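Local coordinates for calcium homeostasis modulator protein 5 (Homo sapiens, PDB 7D61) that assembles into cone-shaped undecameric large-pore channels whose gating and ion conductance are likely regulated by membrane lipids, at residues Val28-Leu33 with Val112-Val117. Numbering follows the deposited sequence.
Sequences VGSERL and VMWLSV. With PA8 (1,2-dioctanoyl-sn-glycero-3-phosphate), chain P.
V28 meets V117 side chain to side chain, crossing it at about a right angle. CG2 of V28 lies 4.1 Å from CG1 of V117, and CG2 of V117 is equally near. CG1 of V117 also reaches CA of V28, and the CA atoms of V28 and V117 are the nearest pair across the two segments. S30 touches more lightly, with its OG 4.3 Å from CZ3 of W114.

E31 starts toward the other helix, and its side chain touches both W114 and V117. Its CG is anti to the backbone N (chi1 -154°), and the chain then bends at chi2. CG lies 3.7 Å from W114 CZ3, on the benzene part of the indole, in an oblique approach. The ring plane is 64° from that of the carboxylate. CB of E31 packs on CG1 of V117 at 4.0 Å. The two segments lie on transmembrane helices S1 and S3; their local axes cross at -46° and come within 10.0 Å. E31 is a buried residue, and its carboxylate passes near V117 O; OE1 accepts a hydrogen bond from ND2 of N121, a phosphatidate-binding residue. W114 NE1 is bonded to L55 O, which ties the indole to helix 47-68.

R32, a phosphatidate-binding residue, faces the bound lipid PA8. Bends at chi2 and chi3 fold its chain along the glycerol backbone of PA8. NE lies 3.2 Å from the ester oxygen O7, and the phosphate ester oxygen O4 sits 3.5 Å above the centre of the guanidinium plane.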
loop_
_atom_site.group_PDB
_atom_site.type_symbol
_atom_site.label_atom_id
_atom_site.label_comp_id
_atom_site.label_asym_id
_atom_site.label_seq_id
_atom_site.Cartn_x
_atom_site.Cartn_y
_atom_site.Cartn_z
ATOM N N VAL A 28 4.549 -36.546 -0.081
ATOM C CA VAL A 28 3.330 -36.407 0.711
ATOM C C VAL A 28 2.272 -35.635 -0.069
ATOM O O VAL A 28 1.102 -36.034 -0.119
ATOM C CB VAL A 28 3.656 -35.740 2.061
ATOM C CG1 VAL A 28 2.388 -35.345 2.804
ATOM C CG2 VAL A 28 4.500 -36.668 2.915
ATOM N N GLY A 29 2.669 -34.539 -0.720
ATOM C CA GLY A 29 1.732 -33.770 -1.520
ATOM C C GLY A 29 1.332 -34.438 -2.819
ATOM O O GLY A 29 0.294 -34.087 -3.387
ATOM N N SER A 30 2.132 -35.389 -3.303
ATOM C CA SER A 30 1.771 -36.144 -4.495
ATOM C C SER A 30 0.869 -37.329 -4.183
ATOM O O SER A 30 0.154 -37.799 -5.073
ATOM C CB SER A 30 3.027 -36.635 -5.214
ATOM O OG SER A 30 2.706 -37.582 -6.216
ATOM N N GLU A 31 0.887 -37.819 -2.945
ATOM C CA GLU A 31 0.021 -38.917 -2.543
ATOM C C GLU A 31 -1.334 -38.439 -2.044
ATOM O O GLU A 31 -2.310 -39.193 -2.121
ATOM C CB GLU A 31 0.703 -39.753 -1.455
ATOM C CG GLU A 31 0.242 -41.199 -1.397
ATOM C CD GLU A 31 -0.897 -41.405 -0.422
ATOM O OE1 GLU A 31 -1.133 -40.512 0.417
ATOM O OE2 GLU A 31 -1.563 -42.458 -0.499
ATOM N N ARG A 32 -1.422 -37.203 -1.556
ATOM C CA ARG A 32 -2.695 -36.611 -1.165
ATOM C C ARG A 32 -3.431 -35.974 -2.334
ATOM O O ARG A 32 -4.438 -35.294 -2.118
ATOM C CB ARG A 32 -2.479 -35.576 -0.061
ATOM C CG ARG A 32 -2.024 -36.176 1.257
ATOM C CD ARG A 32 -2.960 -37.284 1.706
ATOM N NE ARG A 32 -4.294 -36.779 2.012
ATOM C CZ ARG A 32 -5.422 -37.398 1.682
ATOM N NH1 ARG A 32 -5.380 -38.548 1.027
ATOM N NH2 ARG A 32 -6.592 -36.866 2.006
ATOM N N LEU A 33 -2.945 -36.174 -3.559
ATOM C CA LEU A 33 -3.639 -35.753 -4.763
ATOM C C LEU A 33 -4.067 -36.922 -5.634
ATOM O O LEU A 33 -5.040 -36.787 -6.381
ATOM C CB LEU A 33 -2.749 -34.793 -5.576
ATOM C CG LEU A 33 -3.259 -33.991 -6.777
ATOM C CD1 LEU A 33 -2.566 -32.643 -6.797
ATOM C CD2 LEU A 33 -2.992 -34.713 -8.089
ATOM N N VAL A 112 10.926 -46.097 -1.417
ATOM C CA VAL A 112 10.562 -46.464 -0.050
ATOM C C VAL A 112 9.724 -45.364 0.593
ATOM O O VAL A 112 8.735 -45.641 1.284
ATOM C CB VAL A 112 11.832 -46.791 0.761
ATOM C CG1 VAL A 112 11.550 -46.860 2.252
ATOM C CG2 VAL A 112 12.404 -48.116 0.303
ATOM N N MET A 113 10.050 -44.104 0.318
ATOM C CA MET A 113 9.249 -43.004 0.836
ATOM C C MET A 113 7.921 -42.830 0.107
ATOM O O MET A 113 7.097 -42.028 0.553
ATOM C CB MET A 113 10.038 -41.696 0.771
ATOM C CG MET A 113 11.252 -41.669 1.681
ATOM S SD MET A 113 11.955 -40.022 1.891
ATOM C CE MET A 113 11.732 -39.344 0.253
ATOM N N TRP A 114 7.693 -43.541 -0.998
ATOM C CA TRP A 114 6.361 -43.568 -1.593
ATOM C C TRP A 114 5.496 -44.635 -0.939
ATOM O O TRP A 114 4.333 -44.385 -0.611
ATOM C CB TRP A 114 6.446 -43.805 -3.102
ATOM C CG TRP A 114 5.124 -44.186 -3.712
ATOM C CD1 TRP A 114 4.725 -45.433 -4.098
ATOM C CD2 TRP A 114 4.025 -43.313 -3.986
ATOM N NE1 TRP A 114 3.450 -45.388 -4.600
ATOM C CE2 TRP A 114 2.997 -44.097 -4.543
ATOM C CE3 TRP A 114 3.812 -41.942 -3.819
ATOM C CZ2 TRP A 114 1.777 -43.557 -4.931
ATOM C CZ3 TRP A 114 2.600 -41.408 -4.207
ATOM C CH2 TRP A 114 1.599 -42.214 -4.755
ATOM N N LEU A 115 6.056 -45.829 -0.739
ATOM C CA LEU A 115 5.307 -46.944 -0.175
ATOM C C LEU A 115 4.954 -46.742 1.292
ATOM O O LEU A 115 4.043 -47.405 1.791
ATOM C CB LEU A 115 6.105 -48.237 -0.330
ATOM C CG LEU A 115 6.113 -48.870 -1.714
ATOM C CD1 LEU A 115 7.227 -49.892 -1.811
ATOM C CD2 LEU A 115 4.773 -49.510 -1.993
ATOM N N SER A 116 5.651 -45.849 1.991
ATOM C CA SER A 116 5.354 -45.577 3.390
ATOM C C SER A 116 4.239 -44.556 3.553
ATOM O O SER A 116 3.381 -44.717 4.424
ATOM C CB SER A 116 6.614 -45.091 4.106
ATOM O OG SER A 116 7.659 -46.037 3.981
ATOM N N VAL A 117 4.233 -43.506 2.731
ATOM C CA VAL A 117 3.163 -42.516 2.793
ATOM C C VAL A 117 1.871 -43.093 2.223
ATOM O O VAL A 117 0.773 -42.771 2.697
ATOM C CB VAL A 117 3.612 -41.233 2.063
ATOM C CG1 VAL A 117 2.547 -40.149 2.107
ATOM C CG2 VAL A 117 4.896 -40.717 2.677
HETATM O O1 PA8 P . -7.442 -39.023 6.765
HETATM O O2 PA8 P . -5.519 -40.569 6.786
HETATM P P1 PA8 P . -6.493 -39.823 5.906
HETATM O O3 PA8 P . -7.281 -40.812 5.080
HETATM O O4 PA8 P . -5.669 -38.802 4.906
HETATM C C1 PA8 P . -4.277 -38.921 4.814
HETATM C C2 PA8 P . -3.645 -37.883 5.739
HETATM C C3 PA8 P . -2.507 -38.536 6.522
HETATM O O5 PA8 P . -1.330 -37.813 6.294
HETATM C C4 PA8 P . -0.148 -38.504 6.595
HETATM O O6 PA8 P . -0.181 -39.643 6.922
HETATM C C5 PA8 P . 1.197 -37.787 6.503
HETATM C C6 PA8 P . 2.357 -38.694 6.908
HETATM C C7 PA8 P . 3.633 -37.914 7.213
HETATM O O7 PA8 P . -3.148 -36.807 4.994
HETATM C C12 PA8 P . -3.951 -35.655 4.983
HETATM O O8 PA8 P . -5.122 -35.737 5.147
HETATM C C13 PA8 P . -3.329 -34.280 4.739
HETATM C C14 PA8 P . -2.363 -33.843 5.838
HETATM C C15 PA8 P . -0.956 -34.398 5.633
HETATM C C16 PA8 P . 0.116 -33.552 6.315
HETATM C C17 PA8 P . 0.363 -32.227 5.599
HETATM C C18 PA8 P . 1.641 -31.543 6.082
#